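Local coordinates for protein cysteine desulfurase (Fervidobacterium islandicum, PDB 6A6E) that is a pyridoxal-phosphate-dependent cysteine desulfurase of the SufS type, which takes sulfur from cysteine and probably supplies it to the Suf iron-sulfur cluster system, at residues V86-S94 with V215-K223. Numbering follows the deposited sequence.
Sequences VANFLNASS and VPHKKVDVK
The side chains of N91 and D221 run side by side, pointing the same way: N91 ND2 donates to D221 OD1 at 3.0 Å, nearly straight at 170°. OD1 lies in the plane of the amide, yet the carboxylate is met from above its own plane, the two groups being turned 87° apart. D221 is also the N-cap of helix 222-225: CG, anti to the backbone N (chi1 174°), brings OD1 within bonding distance of K224 N and, weakly, K223 N. Aspartate suits this place because its short arm returns to the first turn; an alanine here would probably leave those amides uncapped and the N91 amide free to turn. N91 itself closes helix 70-90 in a Schellman motif, and its positive phi is one that asparagine tolerates well.

Along the backbone, V222 N donates almost linearly to L90 O (3.1 Å), joining the C-terminal end of helix 70-90 to the start of helix 222-225. Water 1 links F89 O to V220 N and sits over one face of the F89 ring.

Apolar side chains suit the packing, since buried L90, V220 and V222 bring no side-chain polar atoms to satisfy. L90 CD2 lies alongside V220 CG1 at 4.1 Å, V222 CG2 touches A92 CB, and V215 CG1 approaches the F89 ring at its edge. Y247 of strand 244-248 packs on A92 and V222.

A partly exposed amide-carboxylate pair, a buried backbone bond and apolar packing together fasten helix 70-90 to the loop following cofactor-pocket residues A212 and Q213.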
ATOM      1  N   VAL A  86      -4.628 -10.432 -13.513  1.00 15.72           N
ATOM      2  CA  VAL A  86      -3.232 -10.021 -13.571  1.00 16.08           C
ATOM      3  C   VAL A  86      -2.382 -11.237 -14.051  1.00 16.55           C
ATOM      4  O   VAL A  86      -1.464 -11.093 -14.861  1.00 13.97           O
ATOM      5  CB  VAL A  86      -2.730  -9.479 -12.205  1.00 15.58           C
ATOM      6  CG1 VAL A  86      -1.239  -9.375 -12.180  1.00 15.75           C
ATOM      7  CG2 VAL A  86      -3.404  -8.149 -11.867  1.00 15.32           C
ATOM      8  N   ALA A  87      -2.661 -12.411 -13.512  1.00 15.88           N
ATOM      9  CA  ALA A  87      -1.944 -13.611 -13.907  1.00 17.07           C
ATOM     10  C   ALA A  87      -2.157 -13.836 -15.424  1.00 18.89           C
ATOM     11  O   ALA A  87      -1.200 -14.092 -16.123  1.00 19.25           O
ATOM     12  CB  ALA A  87      -2.422 -14.840 -13.099  1.00 17.24           C
ATOM     13  N   ASN A  88      -3.375 -13.691 -15.926  1.00 18.91           N
ATOM     14  CA  ASN A  88      -3.591 -13.933 -17.373  1.00 23.22           C
ATOM     15  C   ASN A  88      -2.866 -12.872 -18.191  1.00 22.65           C
ATOM     16  O   ASN A  88      -2.340 -13.165 -19.217  1.00 19.57           O
ATOM     17  CB  ASN A  88      -5.062 -13.911 -17.782  1.00 24.55           C
ATOM     18  CG  ASN A  88      -5.873 -15.095 -17.186  1.00 29.60           C
ATOM     19  OD1 ASN A  88      -5.312 -16.087 -16.715  1.00 29.85           O
ATOM     20  ND2 ASN A  88      -7.195 -14.952 -17.176  1.00 30.92           N
ATOM     21  N   PHE A  89      -2.823 -11.641 -17.708  1.00 21.76           N
ATOM     22  CA  PHE A  89      -2.134 -10.567 -18.429  1.00 22.04           C
ATOM     23  C   PHE A  89      -0.643 -10.804 -18.592  1.00 20.04           C
ATOM     24  O   PHE A  89      -0.044 -10.303 -19.566  1.00 18.90           O
ATOM     25  CB  PHE A  89      -2.320  -9.287 -17.634  1.00 22.60           C
ATOM     26  CG  PHE A  89      -1.828  -8.053 -18.319  1.00 22.99           C
ATOM     27  CD1 PHE A  89      -2.468  -7.581 -19.444  1.00 22.73           C
ATOM     28  CD2 PHE A  89      -0.783  -7.316 -17.780  1.00 25.52           C
ATOM     29  CE1 PHE A  89      -2.033  -6.429 -20.056  1.00 26.70           C
ATOM     30  CE2 PHE A  89      -0.393  -6.112 -18.358  1.00 23.77           C
ATOM     31  CZ  PHE A  89      -1.015  -5.676 -19.498  1.00 23.12           C
ATOM     32  N   LEU A  90      -0.018 -11.484 -17.606  1.00 18.80           N
ATOM     33  CA  LEU A  90       1.425 -11.752 -17.658  1.00 18.54           C
ATOM     34  C   LEU A  90       1.744 -13.201 -18.117  1.00 19.08           C
ATOM     35  O   LEU A  90       2.879 -13.615 -18.132  1.00 18.28           O
ATOM     36  CB  LEU A  90       2.050 -11.578 -16.309  1.00 18.71           C
ATOM     37  CG  LEU A  90       1.982 -10.139 -15.708  1.00 19.78           C
ATOM     38  CD1 LEU A  90       2.653 -10.175 -14.368  1.00 19.05           C
ATOM     39  CD2 LEU A  90       2.669  -9.047 -16.533  1.00 19.57           C
ATOM     40  N   ASN A  91       0.721 -14.002 -18.399  1.00 20.82           N
ATOM     41  CA  ASN A  91       0.901 -15.469 -18.599  1.00 21.30           C
ATOM     42  C   ASN A  91       1.525 -16.194 -17.425  1.00 20.73           C
ATOM     43  O   ASN A  91       2.428 -17.057 -17.596  1.00 19.63           O
ATOM     44  CB  ASN A  91       1.694 -15.743 -19.898  1.00 22.45           C
ATOM     45  CG  ASN A  91       1.548 -17.186 -20.367  1.00 26.73           C
ATOM     46  OD1 ASN A  91       0.526 -17.786 -20.125  1.00 26.78           O
ATOM     47  ND2 ASN A  91       2.618 -17.763 -20.937  1.00 24.88           N
ATOM     48  N   ALA A  92       1.073 -15.853 -16.219  1.00 18.55           N
ATOM     49  CA  ALA A  92       1.506 -16.544 -15.005  1.00 18.48           C
ATOM     50  C   ALA A  92       0.382 -17.319 -14.485  1.00 18.04           C
ATOM     51  O   ALA A  92      -0.761 -17.150 -14.930  1.00 19.56           O
ATOM     52  CB  ALA A  92       1.966 -15.601 -13.890  1.00 18.25           C
ATOM     53  N   SER A  93       0.678 -18.116 -13.474  1.00 19.62           N
ATOM     54  CA  SER A  93      -0.396 -18.780 -12.819  1.00 23.87           C
ATOM     55  C   SER A  93      -0.803 -17.875 -11.603  1.00 21.42           C
ATOM     56  O   SER A  93      -0.000 -17.015 -11.128  1.00 18.70           O
ATOM     57  CB  SER A  93       0.016 -20.223 -12.526  1.00 26.81           C
ATOM     58  OG  SER A  93       0.108 -20.370 -11.169  1.00 32.29           O
ATOM     59  N   SER A  94      -2.066 -17.949 -11.191  1.00 21.22           N
ATOM     60  CA  SER A  94      -2.571 -17.054 -10.126  1.00 21.40           C
ATOM     61  C   SER A  94      -1.797 -17.148  -8.808  1.00 21.98           C
ATOM     62  O   SER A  94      -1.634 -16.118  -8.170  1.00 23.16           O
ATOM     63  CB  SER A  94      -4.068 -17.263  -9.882  1.00 24.19           C
ATOM     64  OG  SER A  94      -4.348 -18.510  -9.255  1.00 23.80           O
ATOM     65  N   VAL A 215       5.894  -2.650 -18.497  1.00 18.62           N
ATOM     66  CA  VAL A 215       4.616  -3.404 -18.462  1.00 17.93           C
ATOM     67  C   VAL A 215       3.431  -2.597 -18.963  1.00 18.60           C
ATOM     68  O   VAL A 215       2.529  -3.147 -19.586  1.00 20.36           O
ATOM     69  CB  VAL A 215       4.375  -3.997 -17.039  1.00 17.83           C
ATOM     70  CG1 VAL A 215       2.898  -4.393 -16.800  1.00 18.73           C
ATOM     71  CG2 VAL A 215       5.337  -5.155 -16.800  1.00 17.95           C
ATOM     72  N   PRO A 216       3.406  -1.284 -18.715  1.00 19.30           N
ATOM     73  CA  PRO A 216       2.257  -0.503 -19.169  1.00 20.26           C
ATOM     74  C   PRO A 216       2.018  -0.423 -20.682  1.00 20.08           C
ATOM     75  O   PRO A 216       0.908  -0.106 -21.104  1.00 19.32           O
ATOM     76  CB  PRO A 216       2.599   0.911 -18.687  1.00 21.30           C
ATOM     77  CG  PRO A 216       3.462   0.706 -17.479  1.00 21.19           C
ATOM     78  CD  PRO A 216       4.305  -0.475 -17.866  1.00 20.66           C
ATOM     79  N   HIS A 217       3.038  -0.608 -21.486  1.00 20.01           N
ATOM     80  CA  HIS A 217       2.850  -0.374 -22.933  1.00 24.17           C
ATOM     81  C   HIS A 217       3.370  -1.508 -23.798  1.00 25.54           C
ATOM     82  O   HIS A 217       3.234  -1.438 -25.026  1.00 25.47           O
ATOM     83  CB  HIS A 217       3.545   0.911 -23.393  1.00 26.09           C
ATOM     84  CG  HIS A 217       5.015   0.792 -23.352  1.00 25.14           C
ATOM     85  ND1 HIS A 217       5.747   0.348 -24.434  1.00 25.30           N
ATOM     86  CD2 HIS A 217       5.904   1.043 -22.361  1.00 25.81           C
ATOM     87  CE1 HIS A 217       7.029   0.282 -24.097  1.00 25.81           C
ATOM     88  NE2 HIS A 217       7.158   0.702 -22.846  1.00 25.77           N
ATOM     89  N   LYS A 218       3.918  -2.550 -23.188  1.00 22.63           N
ATOM     90  CA  LYS A 218       4.383  -3.635 -23.991  1.00 24.45           C
ATOM     91  C   LYS A 218       4.023  -4.969 -23.397  1.00 23.95           C
ATOM     92  O   LYS A 218       4.169  -5.197 -22.176  1.00 20.80           O
ATOM     93  CB  LYS A 218       5.878  -3.526 -24.154  1.00 26.08           C
ATOM     94  CG  LYS A 218       6.433  -4.641 -25.002  1.00 31.12           C
ATOM     95  CD  LYS A 218       7.906  -4.501 -25.226  1.00 30.05           C
ATOM     96  CE  LYS A 218       8.202  -5.127 -26.539  1.00 34.54           C
ATOM     97  NZ  LYS A 218       9.672  -5.197 -26.584  1.00 37.22           N
ATOM     98  N   LYS A 219       3.586  -5.872 -24.274  1.00 24.96           N
ATOM     99  CA  LYS A 219       3.293  -7.222 -23.888  1.00 26.20           C
ATOM    100  C   LYS A 219       4.439  -7.927 -23.150  1.00 26.13           C
ATOM    101  O   LYS A 219       5.596  -7.935 -23.592  1.00 21.74           O
ATOM    102  CB  LYS A 219       2.842  -8.067 -25.069  1.00 32.51           C
ATOM    103  CG  LYS A 219       2.141  -9.314 -24.591  1.00 39.84           C
ATOM    104  CD  LYS A 219       1.898 -10.333 -25.680  1.00 51.53           C
ATOM    105  CE  LYS A 219       1.497 -11.674 -25.057  1.00 60.64           C
ATOM    106  NZ  LYS A 219       0.667 -12.445 -26.031  1.00 66.59           N
ATOM    107  N   VAL A 220       4.089  -8.520 -22.006  1.00 23.13           N
ATOM    108  CA  VAL A 220       5.073  -9.221 -21.172  1.00 22.97           C
ATOM    109  C   VAL A 220       4.526 -10.638 -20.908  1.00 24.67           C
ATOM    110  O   VAL A 220       3.387 -10.814 -20.470  1.00 24.74           O
ATOM    111  CB  VAL A 220       5.337  -8.450 -19.866  1.00 23.85           C
ATOM    112  CG1 VAL A 220       6.090  -9.291 -18.841  1.00 24.05           C
ATOM    113  CG2 VAL A 220       6.143  -7.172 -20.121  1.00 24.67           C
ATOM    114  N   ASP A 221       5.308 -11.655 -21.277  1.00 25.80           N
ATOM    115  CA  ASP A 221       4.960 -13.041 -21.085  1.00 21.97           C
ATOM    116  C   ASP A 221       6.098 -13.624 -20.281  1.00 24.53           C
ATOM    117  O   ASP A 221       7.194 -13.865 -20.803  1.00 21.23           O
ATOM    118  CB  ASP A 221       4.813 -13.723 -22.424  1.00 25.32           C
ATOM    119  CG  ASP A 221       4.580 -15.227 -22.304  1.00 24.71           C
ATOM    120  OD1 ASP A 221       4.967 -15.870 -21.284  1.00 23.49           O
ATOM    121  OD2 ASP A 221       3.959 -15.767 -23.245  1.00 26.34           O
ATOM    122  N   VAL A 222       5.840 -13.844 -18.980  1.00 21.96           N
ATOM    123  CA  VAL A 222       6.933 -14.162 -18.042  1.00 22.74           C
ATOM    124  C   VAL A 222       7.578 -15.523 -18.337  1.00 22.48           C
ATOM    125  O   VAL A 222       8.730 -15.773 -17.936  1.00 23.18           O
ATOM    126  CB  VAL A 222       6.460 -14.077 -16.550  1.00 23.83           C
ATOM    127  CG1 VAL A 222       6.115 -12.621 -16.207  1.00 26.87           C
ATOM    128  CG2 VAL A 222       5.261 -14.981 -16.273  1.00 24.19           C
ATOM    129  N   LYS A 223       6.828 -16.407 -18.970  1.00 23.88           N
ATOM    130  CA  LYS A 223       7.337 -17.742 -19.336  1.00 28.15           C
ATOM    131  C   LYS A 223       8.283 -17.712 -20.513  1.00 26.47           C
ATOM    132  O   LYS A 223       9.305 -18.381 -20.492  1.00 24.94           O
ATOM    133  CB  LYS A 223       6.194 -18.703 -19.651  1.00 32.94           C
ATOM    134  CG  LYS A 223       5.205 -18.911 -18.506  1.00 40.46           C
ATOM    135  CD  LYS A 223       5.670 -19.917 -17.442  1.00 49.10           C
ATOM    136  CE  LYS A 223       6.866 -19.420 -16.618  1.00 55.31           C
ATOM    137  NZ  LYS A 223       7.283 -20.268 -15.449  1.00 64.19           N
TER
HETATM  138  O   HOH W   1       1.382  -8.176 -20.831  1.00 20.18           O
HETATM  139  O   HOH W   2       1.492 -12.100 -21.518  1.00 23.52           O